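Local coordinates for protein putative hydrolase (Burkholderia cenocepacia, PDB 4X00) that probably hydrolyses ester bonds as an alpha/beta-hydrolase-fold enzyme, perhaps an aryl esterase, though its natural substrate is not established, at residues A[132-138]-A[221-227]; A[252-256]-A[268-272]; A[175-179]-A[258-264]. One frame throughout, in Å; residues are numbered along the deposited sequence.

Interaction 1: A[132-138]-A[221-227]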
loop_
_atom_site.group_PDB
_atom_site.type_symbol
_atom_site.label_atom_id
_atom_site.label_comp_id
_atom_site.label_asym_id
_atom_site.label_seq_id
_atom_site.Cartn_x
_atom_site.Cartn_y
_atom_site.Cartn_z
ATOM N N GLY A 132 -5.053 11.937 7.928
ATOM C CA GLY A 132 -3.897 11.260 8.474
ATOM C C GLY A 132 -3.483 10.132 7.539
ATOM O O GLY A 132 -4.213 9.813 6.587
ATOM N N ALA A 133 -2.348 9.495 7.827
ATOM C CA ALA A 133 -1.920 8.365 7.020
ATOM C C ALA A 133 -1.192 7.358 7.874
ATOM O O ALA A 133 -0.437 7.733 8.773
ATOM C CB ALA A 133 -1.025 8.833 5.869
ATOM N N VAL A 134 -1.431 6.096 7.569
ATOM C CA VAL A 134 -0.721 4.986 8.163
ATOM C C VAL A 134 0.132 4.320 7.079
ATOM O O VAL A 134 -0.409 3.879 6.050
ATOM C CB VAL A 134 -1.684 3.946 8.748
ATOM C CG1 VAL A 134 -0.893 2.817 9.424
ATOM C CG2 VAL A 134 -2.666 4.609 9.743
ATOM N N TYR A 135 1.445 4.282 7.281
ATOM C CA TYR A 135 2.352 3.546 6.401
ATOM C C TYR A 135 2.515 2.174 7.027
ATOM O O TYR A 135 3.020 2.063 8.148
ATOM C CB TYR A 135 3.717 4.203 6.287
ATOM C CG TYR A 135 3.782 5.418 5.397
ATOM C CD1 TYR A 135 2.959 6.539 5.598
ATOM C CD2 TYR A 135 4.727 5.488 4.364
ATOM C CE1 TYR A 135 3.046 7.656 4.764
ATOM C CE2 TYR A 135 4.806 6.609 3.543
ATOM C CZ TYR A 135 3.973 7.677 3.745
ATOM O OH TYR A 135 4.073 8.769 2.932
ATOM N N VAL A 136 2.074 1.142 6.335
ATOM C CA VAL A 136 2.183 -0.207 6.851
ATOM C C VAL A 136 3.320 -0.904 6.128
ATOM O O VAL A 136 3.202 -1.231 4.938
ATOM C CB VAL A 136 0.887 -0.974 6.656
ATOM C CG1 VAL A 136 1.015 -2.325 7.395
ATOM C CG2 VAL A 136 -0.312 -0.124 7.105
ATOM N N ASP A 137 4.450 -1.087 6.806
ATOM C CA ASP A 137 5.639 -1.611 6.124
ATOM C C ASP A 137 5.864 -0.863 4.826
ATOM O O ASP A 137 6.212 -1.441 3.791
ATOM C CB ASP A 137 5.514 -3.122 5.920
ATOM C CG ASP A 137 5.631 -3.839 7.242
ATOM O OD1 ASP A 137 4.607 -3.849 7.953
ATOM O OD2 ASP A 137 6.755 -4.273 7.633
ATOM N N GLY A 138 5.665 0.447 4.892
ATOM C CA GLY A 138 5.760 1.283 3.719
ATOM C C GLY A 138 7.152 1.429 3.162
ATOM O O GLY A 138 8.170 1.516 3.892
ATOM N N PRO A 221 -1.536 13.665 11.285
ATOM C CA PRO A 221 -0.820 12.585 11.954
ATOM C C PRO A 221 -0.379 11.484 10.988
ATOM O O PRO A 221 -1.102 11.103 10.049
ATOM C CB PRO A 221 -1.852 12.044 12.955
ATOM C CG PRO A 221 -2.865 13.132 13.126
ATOM C CD PRO A 221 -2.912 13.825 11.781
ATOM N N LEU A 222 0.808 10.970 11.263
ATOM C CA LEU A 222 1.395 9.880 10.514
ATOM C C LEU A 222 1.803 8.771 11.480
ATOM O O LEU A 222 2.492 9.020 12.486
ATOM C CB LEU A 222 2.617 10.346 9.729
ATOM C CG LEU A 222 2.375 11.414 8.674
ATOM C CD1 LEU A 222 3.703 11.873 8.098
ATOM C CD2 LEU A 222 1.464 10.873 7.579
ATOM N N LEU A 223 1.418 7.549 11.139
ATOM C CA LEU A 223 1.768 6.376 11.934
ATOM C C LEU A 223 2.470 5.362 11.022
ATOM O O LEU A 223 1.967 5.044 9.949
ATOM C CB LEU A 223 0.512 5.761 12.554
ATOM C CG LEU A 223 0.688 4.426 13.293
ATOM C CD1 LEU A 223 1.607 4.586 14.506
ATOM C CD2 LEU A 223 -0.678 3.923 13.720
ATOM N N LEU A 224 3.627 4.886 11.445
ATOM C CA LEU A 224 4.372 3.881 10.703
ATOM C C LEU A 224 4.299 2.586 11.484
ATOM O O LEU A 224 4.787 2.512 12.614
ATOM C CB LEU A 224 5.812 4.315 10.507
ATOM C CG LEU A 224 6.072 5.023 9.173
ATOM C CD1 LEU A 224 5.204 6.298 8.972
ATOM C CD2 LEU A 224 7.582 5.311 9.057
ATOM N N LEU A 225 3.678 1.568 10.909
ATOM C CA LEU A 225 3.485 0.281 11.575
ATOM C C LEU A 225 4.245 -0.744 10.754
ATOM O O LEU A 225 3.898 -0.944 9.574
ATOM C CB LEU A 225 2.009 -0.104 11.651
ATOM C CG LEU A 225 1.011 0.704 12.475
ATOM C CD1 LEU A 225 -0.352 0.024 12.407
ATOM C CD2 LEU A 225 1.397 0.702 13.905
ATOM N N TYR A 226 5.271 -1.378 11.334
ATOM C CA TYR A 226 6.116 -2.332 10.575
ATOM C C TYR A 226 6.238 -3.628 11.336
ATOM O O TYR A 226 6.381 -3.618 12.574
ATOM C CB TYR A 226 7.544 -1.774 10.371
ATOM C CG TYR A 226 7.647 -0.707 9.322
ATOM C CD1 TYR A 226 6.992 0.499 9.480
ATOM C CD2 TYR A 226 8.386 -0.909 8.156
ATOM C CE1 TYR A 226 7.069 1.484 8.517
ATOM C CE2 TYR A 226 8.489 0.090 7.186
ATOM C CZ TYR A 226 7.803 1.278 7.370
ATOM O OH TYR A 226 7.856 2.286 6.434
ATOM N N GLY A 227 6.270 -4.742 10.613
ATOM C CA GLY A 227 6.743 -5.982 11.196
ATOM C C GLY A 227 8.248 -5.917 11.367
ATOM O O GLY A 227 8.985 -5.598 10.412
#
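Two neighbouring parallel strands of the central alpha/beta-hydrolase sheet, 132-136 and 222-227, meet here, and the pairing continues past the end of 132-136, where D137 and G138 meet the last two residues of 222-227. The strand axes approach to 4.7 Å with an angle of 16° between their directions, and backbone hydrogen bonds alternate as in a regular parallel pair: A133 N to P221 O, L223 N to A133 O, Y135 N to L223 O, L225 N to Y135 O and D137 N to L225 O. Side chains sort onto two faces. On one, V134 CG1 lies 4.1 Å from L225 CD1; on the other, A133 CB meets L222 CD2 at 3.6 Å, and L224, running alongside Y135, sets its CD1 3.7 Å from Y135 CB. Beyond the last bridge the ring of Y226 lies against the turn. D137 CA sits over one ring face, 3.6 Å from the centroid and 18° off the ring normal, a CH-pi contact, while Y226 OH donates to G138 O at 2.7 Å. Ring face and hydroxyl thus both fix the turn. D137 returns the grip: with CG anti to its own carbonyl carbon (chi1 -70°), the carboxylate reaches G227 N, which gives OD2 a bond of 3.1 Å on the syn side and OD1 a weak one. Around the pair, strand 107-111 bonds to the far edge of 132-136 and strand 250-254 flanks 222-227. Helix 266-280 packs F276 on V134 and L223, whereas helix 235-245 lies against L224 and Y226 on the other face.

Interaction 2: A[252-256]-A[268-272]. With EDO (1,2-ethanediol), chain H.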
loop_
_atom_site.group_PDB
_atom_site.type_symbol
_atom_site.label_atom_id
_atom_site.label_comp_id
_atom_site.label_asym_id
_atom_site.label_seq_id
_atom_site.Cartn_x
_atom_site.Cartn_y
_atom_site.Cartn_z
ATOM N N GLU A 252 5.401 1.942 15.363
ATOM C CA GLU A 252 5.264 0.748 16.177
ATOM C C GLU A 252 5.888 -0.402 15.407
ATOM O O GLU A 252 5.691 -0.516 14.210
ATOM C CB GLU A 252 3.790 0.426 16.478
ATOM C CG GLU A 252 2.987 1.508 17.144
ATOM C CD GLU A 252 3.298 1.661 18.610
ATOM O OE1 GLU A 252 4.125 0.889 19.138
ATOM O OE2 GLU A 252 2.699 2.568 19.239
ATOM N N LEU A 253 6.622 -1.241 16.106
ATOM C CA LEU A 253 7.183 -2.461 15.552
ATOM C C LEU A 253 6.405 -3.647 16.065
ATOM O O LEU A 253 6.251 -3.807 17.282
ATOM C CB LEU A 253 8.656 -2.628 15.941
ATOM C CG LEU A 253 9.667 -1.765 15.238
ATOM C CD1 LEU A 253 11.002 -1.865 15.943
ATOM C CD2 LEU A 253 9.801 -2.188 13.767
ATOM N N TYR A 254 5.949 -4.507 15.166
ATOM C CA TYR A 254 5.313 -5.766 15.544
ATOM C C TYR A 254 6.416 -6.812 15.549
ATOM O O TYR A 254 6.863 -7.264 14.466
ATOM C CB TYR A 254 4.214 -6.168 14.544
ATOM C CG TYR A 254 2.922 -5.362 14.566
ATOM C CD1 TYR A 254 2.847 -4.068 15.087
ATOM C CD2 TYR A 254 1.760 -5.921 14.051
ATOM C CE1 TYR A 254 1.631 -3.359 15.073
ATOM C CE2 TYR A 254 0.563 -5.234 14.051
ATOM C CZ TYR A 254 0.493 -3.961 14.562
ATOM O OH TYR A 254 -0.740 -3.319 14.535
ATOM N N ALA A 255 6.859 -7.207 16.743
ATOM C CA ALA A 255 8.039 -8.051 16.880
ATOM C C ALA A 255 8.009 -9.344 16.061
ATOM O O ALA A 255 9.044 -9.758 15.517
ATOM C CB ALA A 255 8.240 -8.402 18.362
ATOM N N ASP A 256 6.838 -9.967 15.975
ATOM C CA ASP A 256 6.766 -11.293 15.369
ATOM C C ASP A 256 6.001 -11.286 14.053
ATOM O O ASP A 256 5.557 -12.314 13.572
ATOM C CB ASP A 256 6.144 -12.270 16.361
ATOM C CG ASP A 256 6.965 -12.393 17.646
ATOM O OD1 ASP A 256 8.211 -12.364 17.565
ATOM O OD2 ASP A 256 6.366 -12.501 18.740
ATOM N N ARG A 268 -4.611 -7.107 16.295
ATOM C CA ARG A 268 -3.779 -5.997 16.736
ATOM C C ARG A 268 -3.779 -4.858 15.716
ATOM O O ARG A 268 -3.957 -3.683 16.074
ATOM C CB ARG A 268 -2.357 -6.495 16.994
ATOM C CG ARG A 268 -1.371 -5.450 17.423
ATOM C CD ARG A 268 0.004 -6.074 17.551
ATOM N NE ARG A 268 1.011 -5.131 18.009
ATOM C CZ ARG A 268 2.293 -5.448 18.126
ATOM N NH1 ARG A 268 2.707 -6.708 17.835
ATOM N NH2 ARG A 268 3.160 -4.540 18.575
ATOM N N PHE A 269 -3.644 -5.207 14.438
ATOM C CA PHE A 269 -3.621 -4.180 13.406
ATOM C C PHE A 269 -4.917 -3.388 13.389
ATOM O O PHE A 269 -4.894 -2.160 13.302
ATOM C CB PHE A 269 -3.358 -4.817 12.041
ATOM C CG PHE A 269 -3.279 -3.800 10.932
ATOM C CD1 PHE A 269 -2.085 -3.154 10.663
ATOM C CD2 PHE A 269 -4.418 -3.438 10.231
ATOM C CE1 PHE A 269 -2.012 -2.180 9.678
ATOM C CE2 PHE A 269 -4.345 -2.462 9.234
ATOM C CZ PHE A 269 -3.158 -1.820 8.999
ATOM N N ASN A 270 -6.047 -4.088 13.458
ATOM C CA ASN A 270 -7.331 -3.404 13.362
ATOM C C ASN A 270 -7.575 -2.528 14.576
ATOM O O ASN A 270 -8.222 -1.478 14.469
ATOM C CB ASN A 270 -8.463 -4.411 13.205
ATOM C CG ASN A 270 -8.409 -5.123 11.874
ATOM O OD1 ASN A 270 -7.623 -4.745 10.992
ATOM N ND2 ASN A 270 -9.268 -6.120 11.700
ATOM N N ARG A 271 -7.101 -2.976 15.741
ATOM C CA ARG A 271 -7.132 -2.149 16.946
ATOM C C ARG A 271 -6.294 -0.875 16.752
ATOM O O ARG A 271 -6.769 0.243 16.986
ATOM C CB ARG A 271 -6.600 -2.970 18.134
ATOM C CG ARG A 271 -6.739 -2.225 19.464
ATOM C CD ARG A 271 -5.807 -2.835 20.533
ATOM N NE ARG A 271 -4.421 -2.482 20.252
ATOM C CZ ARG A 271 -3.365 -3.294 20.397
ATOM N NH1 ARG A 271 -3.512 -4.529 20.875
ATOM N NH2 ARG A 271 -2.152 -2.874 20.060
ATOM N N ASP A 272 -5.043 -1.039 16.302
ATOM C CA ASP A 272 -4.193 0.127 16.067
ATOM C C ASP A 272 -4.788 1.069 15.026
ATOM O O ASP A 272 -4.714 2.293 15.179
ATOM C CB ASP A 272 -2.803 -0.334 15.625
ATOM C CG ASP A 272 -1.953 -0.870 16.760
ATOM O OD1 ASP A 272 -2.252 -0.625 17.965
ATOM O OD2 ASP A 272 -0.944 -1.521 16.443
HETATM C C1 EDO H . 2.503 -1.708 19.598
HETATM O O1 EDO H . 2.179 -2.640 20.656
HETATM C C2 EDO H . 1.286 -1.324 18.760
HETATM O O2 EDO H . 0.456 -2.452 18.470
#
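A cation-pi stack reinforced by a tyrosine-carboxylate hydrogen bond joins the outermost strand of the alpha/beta-hydrolase sheet, 250-254, to helix 266-280, which packs across one face of that sheet. The short strand and helix segments run nearly antiparallel, at 167°, with axes 11.7 Å apart, so long side chains must bridge the gap. R268 does so with a chain extended from CG to NE; R268 and Y254 reach toward each other's backbone, lying head to tail. The guanidinium lies flat on the ring, the planes 6° apart, with R268 CZ 3.7 Å from the Y254 ring centroid; the R268 CD methylene covers the same face as a CH-pi donor. At the far end of the ring, Y254 OH donates to D272 OD2 over 2.6 Å, meeting that oxygen on its anti side but well out of the carboxylate plane, and passes close to F269 CA. Stack and hydrogen bond together would restrain both the tilt and the reach of the tyrosine. D272 is itself paired on the helix: R271 NH2 forms a salt bridge to D272 OD1, approaching from above the carboxylate plane. The charge of R268 has a second partner, E265, through NH1. A 1,2-ethanediol, probably from the crystallisation liquor, links the polar groups: its O2 accepts a nearly straight bond from R268 NE at 2.8 Å (169°) and donates to D272 OD2 at 2.6 Å.

Interaction 3: A[175-179]-A[258-264]. With EDO (1,2-ethanediol), chain K.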
loop_
_atom_site.group_PDB
_atom_site.type_symbol
_atom_site.label_atom_id
_atom_site.label_comp_id
_atom_site.label_asym_id
_atom_site.label_seq_id
_atom_site.Cartn_x
_atom_site.Cartn_y
_atom_site.Cartn_z
ATOM N N LEU A 175 8.136 -14.000 0.761
ATOM C CA LEU A 175 8.891 -12.990 1.502
ATOM C C LEU A 175 7.976 -11.931 2.111
ATOM O O LEU A 175 8.438 -11.114 2.905
ATOM C CB LEU A 175 9.920 -12.325 0.584
ATOM C CG LEU A 175 11.099 -13.263 0.277
ATOM C CD1 LEU A 175 11.903 -12.636 -0.879
ATOM C CD2 LEU A 175 11.991 -13.513 1.498
ATOM N N CYS A 176 6.698 -11.914 1.749
ATOM C CA CYS A 176 5.797 -10.908 2.295
ATOM C C CYS A 176 5.352 -11.248 3.726
ATOM O O CYS A 176 4.657 -10.441 4.344
ATOM C CB CYS A 176 4.564 -10.751 1.395
ATOM S SG CYS A 176 4.868 -9.835 -0.143
ATOM N N PHE A 177 5.721 -12.431 4.233
ATOM C CA PHE A 177 5.214 -12.876 5.535
ATOM C C PHE A 177 6.316 -13.415 6.403
ATOM O O PHE A 177 7.243 -14.067 5.898
ATOM C CB PHE A 177 4.179 -13.991 5.382
ATOM C CG PHE A 177 3.020 -13.610 4.505
ATOM C CD1 PHE A 177 1.932 -12.931 5.030
ATOM C CD2 PHE A 177 3.017 -13.910 3.137
ATOM C CE1 PHE A 177 0.880 -12.555 4.226
ATOM C CE2 PHE A 177 1.960 -13.546 2.348
ATOM C CZ PHE A 177 0.894 -12.873 2.870
ATOM N N HIS A 178 6.210 -13.181 7.711
ATOM C CA HIS A 178 6.926 -14.020 8.679
ATOM C C HIS A 178 6.017 -15.158 9.119
ATOM O O HIS A 178 6.413 -16.320 9.042
ATOM C CB HIS A 178 7.387 -13.201 9.885
ATOM C CG HIS A 178 8.135 -14.009 10.890
ATOM N ND1 HIS A 178 9.343 -14.607 10.611
ATOM C CD2 HIS A 178 7.846 -14.314 12.175
ATOM C CE1 HIS A 178 9.771 -15.246 11.686
ATOM N NE2 HIS A 178 8.881 -15.085 12.648
ATOM N N ARG A 179 4.817 -14.814 9.603
ATOM C CA ARG A 179 3.766 -15.789 9.927
ATOM C C ARG A 179 3.100 -16.153 8.590
ATOM O O ARG A 179 2.313 -15.373 8.076
ATOM C CB ARG A 179 2.728 -15.202 10.918
ATOM C CG ARG A 179 3.222 -14.715 12.296
ATOM C CD ARG A 179 2.011 -14.301 13.166
ATOM N NE ARG A 179 2.350 -13.977 14.546
ATOM C CZ ARG A 179 1.449 -13.674 15.486
ATOM N NH1 ARG A 179 0.148 -13.634 15.195
ATOM N NH2 ARG A 179 1.850 -13.407 16.712
ATOM N N GLY A 258 6.202 -10.094 9.854
ATOM C CA GLY A 258 7.006 -9.659 8.718
ATOM C C GLY A 258 6.333 -8.522 7.966
ATOM O O GLY A 258 5.783 -7.599 8.585
ATOM N N HIS A 259 6.405 -8.578 6.634
ATOM C CA HIS A 259 6.032 -7.470 5.776
ATOM C C HIS A 259 4.527 -7.173 5.731
ATOM O O HIS A 259 4.133 -6.109 5.271
ATOM C CB HIS A 259 6.565 -7.821 4.379
ATOM C CG HIS A 259 6.412 -6.758 3.330
ATOM N ND1 HIS A 259 7.005 -5.509 3.428
ATOM C CD2 HIS A 259 5.824 -6.809 2.104
ATOM C CE1 HIS A 259 6.740 -4.822 2.324
ATOM N NE2 HIS A 259 6.031 -5.590 1.510
ATOM N N ALA A 260 3.686 -8.092 6.215
ATOM C CA ALA A 260 2.245 -7.953 6.089
ATOM C C ALA A 260 1.514 -8.098 7.447
ATOM O O ALA A 260 0.678 -8.982 7.630
ATOM C CB ALA A 260 1.707 -8.986 5.089
ATOM N N PRO A 261 1.776 -7.182 8.399
ATOM C CA PRO A 261 1.178 -7.300 9.739
ATOM C C PRO A 261 -0.351 -7.236 9.747
ATOM O O PRO A 261 -0.955 -7.736 10.694
ATOM C CB PRO A 261 1.789 -6.102 10.511
ATOM C CG PRO A 261 2.238 -5.145 9.451
ATOM C CD PRO A 261 2.700 -6.047 8.308
ATOM N N PHE A 262 -0.967 -6.585 8.770
ATOM C CA PHE A 262 -2.427 -6.509 8.693
ATOM C C PHE A 262 -3.043 -7.895 8.429
ATOM O O PHE A 262 -4.233 -8.117 8.738
ATOM C CB PHE A 262 -2.856 -5.509 7.601
ATOM C CG PHE A 262 -2.234 -5.813 6.253
ATOM C CD1 PHE A 262 -0.956 -5.350 5.929
ATOM C CD2 PHE A 262 -2.920 -6.636 5.351
ATOM C CE1 PHE A 262 -0.373 -5.679 4.702
ATOM C CE2 PHE A 262 -2.348 -6.978 4.135
ATOM C CZ PHE A 262 -1.066 -6.498 3.812
ATOM N N LEU A 263 -2.245 -8.818 7.870
ATOM C CA LEU A 263 -2.680 -10.207 7.700
ATOM C C LEU A 263 -2.135 -11.071 8.819
ATOM O O LEU A 263 -2.814 -11.992 9.281
ATOM C CB LEU A 263 -2.205 -10.758 6.338
ATOM C CG LEU A 263 -3.108 -10.336 5.164
ATOM C CD1 LEU A 263 -2.366 -10.559 3.822
ATOM C CD2 LEU A 263 -4.446 -11.072 5.173
ATOM N N GLU A 264 -0.906 -10.784 9.254
ATOM C CA GLU A 264 -0.242 -11.648 10.253
ATOM C C GLU A 264 -0.745 -11.464 11.686
ATOM O O GLU A 264 -0.796 -12.443 12.460
ATOM C CB GLU A 264 1.269 -11.426 10.227
ATOM C CG GLU A 264 1.890 -11.795 8.856
ATOM C CD GLU A 264 3.360 -11.472 8.766
ATOM O OE1 GLU A 264 4.151 -12.091 9.493
ATOM O OE2 GLU A 264 3.746 -10.602 7.955
HETATM C C1 EDO K . -2.376 -14.238 7.384
HETATM O O1 EDO K . -3.134 -14.758 6.313
HETATM C C2 EDO K . -0.873 -14.462 7.337
HETATM O O2 EDO K . -0.436 -14.988 8.593
HETATM O O HOH W 1 8.397 -10.448 5.585
#
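E264 OE1 receives two backbone N-H groups from the loop 175-179, R179 N at 2.8 Å and H178 N at 2.9 Å, both coming from above the carboxylate plane. The straighter of the two is R179 N, with 163° at the hydrogen against 138°. A third donor comes from E264's own segment: G258 N reaches the same oxygen on its syn side at 2.9 Å, tilted to the other face of the carboxylate from the two loop amides. The other oxygen, E264 OE2, accepts from A260 N nearly along its C-O axis. An extended side chain (chi2 175°) carries the carboxylate from the short helix 261-264 back to these amides. R179 then runs across the glutamate, and its NH1 gives a weak bond to E264 O. Beside this polar centre F177 supplies the apolar part: E264 CG and L263 CD1 lie at its ring edge, near the plane, and F177 CE1 is 3.8 Å from A260 CB. Further along, C176 SG approaches the edge of the H259 ring, 3.9 Å from H259 CD2, and a water joins L175 O to H259 N. Helix 261-264 starts after A260 at the N-cap, whose carbonyl accepts from L263 N and E264 N. H259 ND1 is hydrogen-bonded to D230, and the ring also meets W111; with S112 close by on the GxSxG turn, this is consistent with a Ser-His-Asp catalytic triad. Four backbone amides shared between the two oxygens of E264 would stabilise a buried negative charge, and the carboxylate thereby ties the loop 175-179 to the main chain flanking the probable catalytic histidine.

How the interactions relate
From the N terminus, strand 132-136 comes first, followed by the loop 175-179, strand 222-227 and then strand 250-254 with its following turn, segment 258-264 and helix 266-280. Interaction 1 closes an excursion of 82 residues, about half helical and without a strand, that contains 175-179; interaction 3 starts within that excursion and ends beyond it, so the two cross. Interaction 2 opens only after interaction 1 has closed, and its 11-residue connection holds 258-264, making interactions 2 and 3 cross as well. Strands 222-227 and 250-254 pair directly through Y226 O and Y254 N. P261 packs on D137, V136 and Y254, joining the histidine loop to the sheet, while F262 on F269 reaches the C-terminal helix.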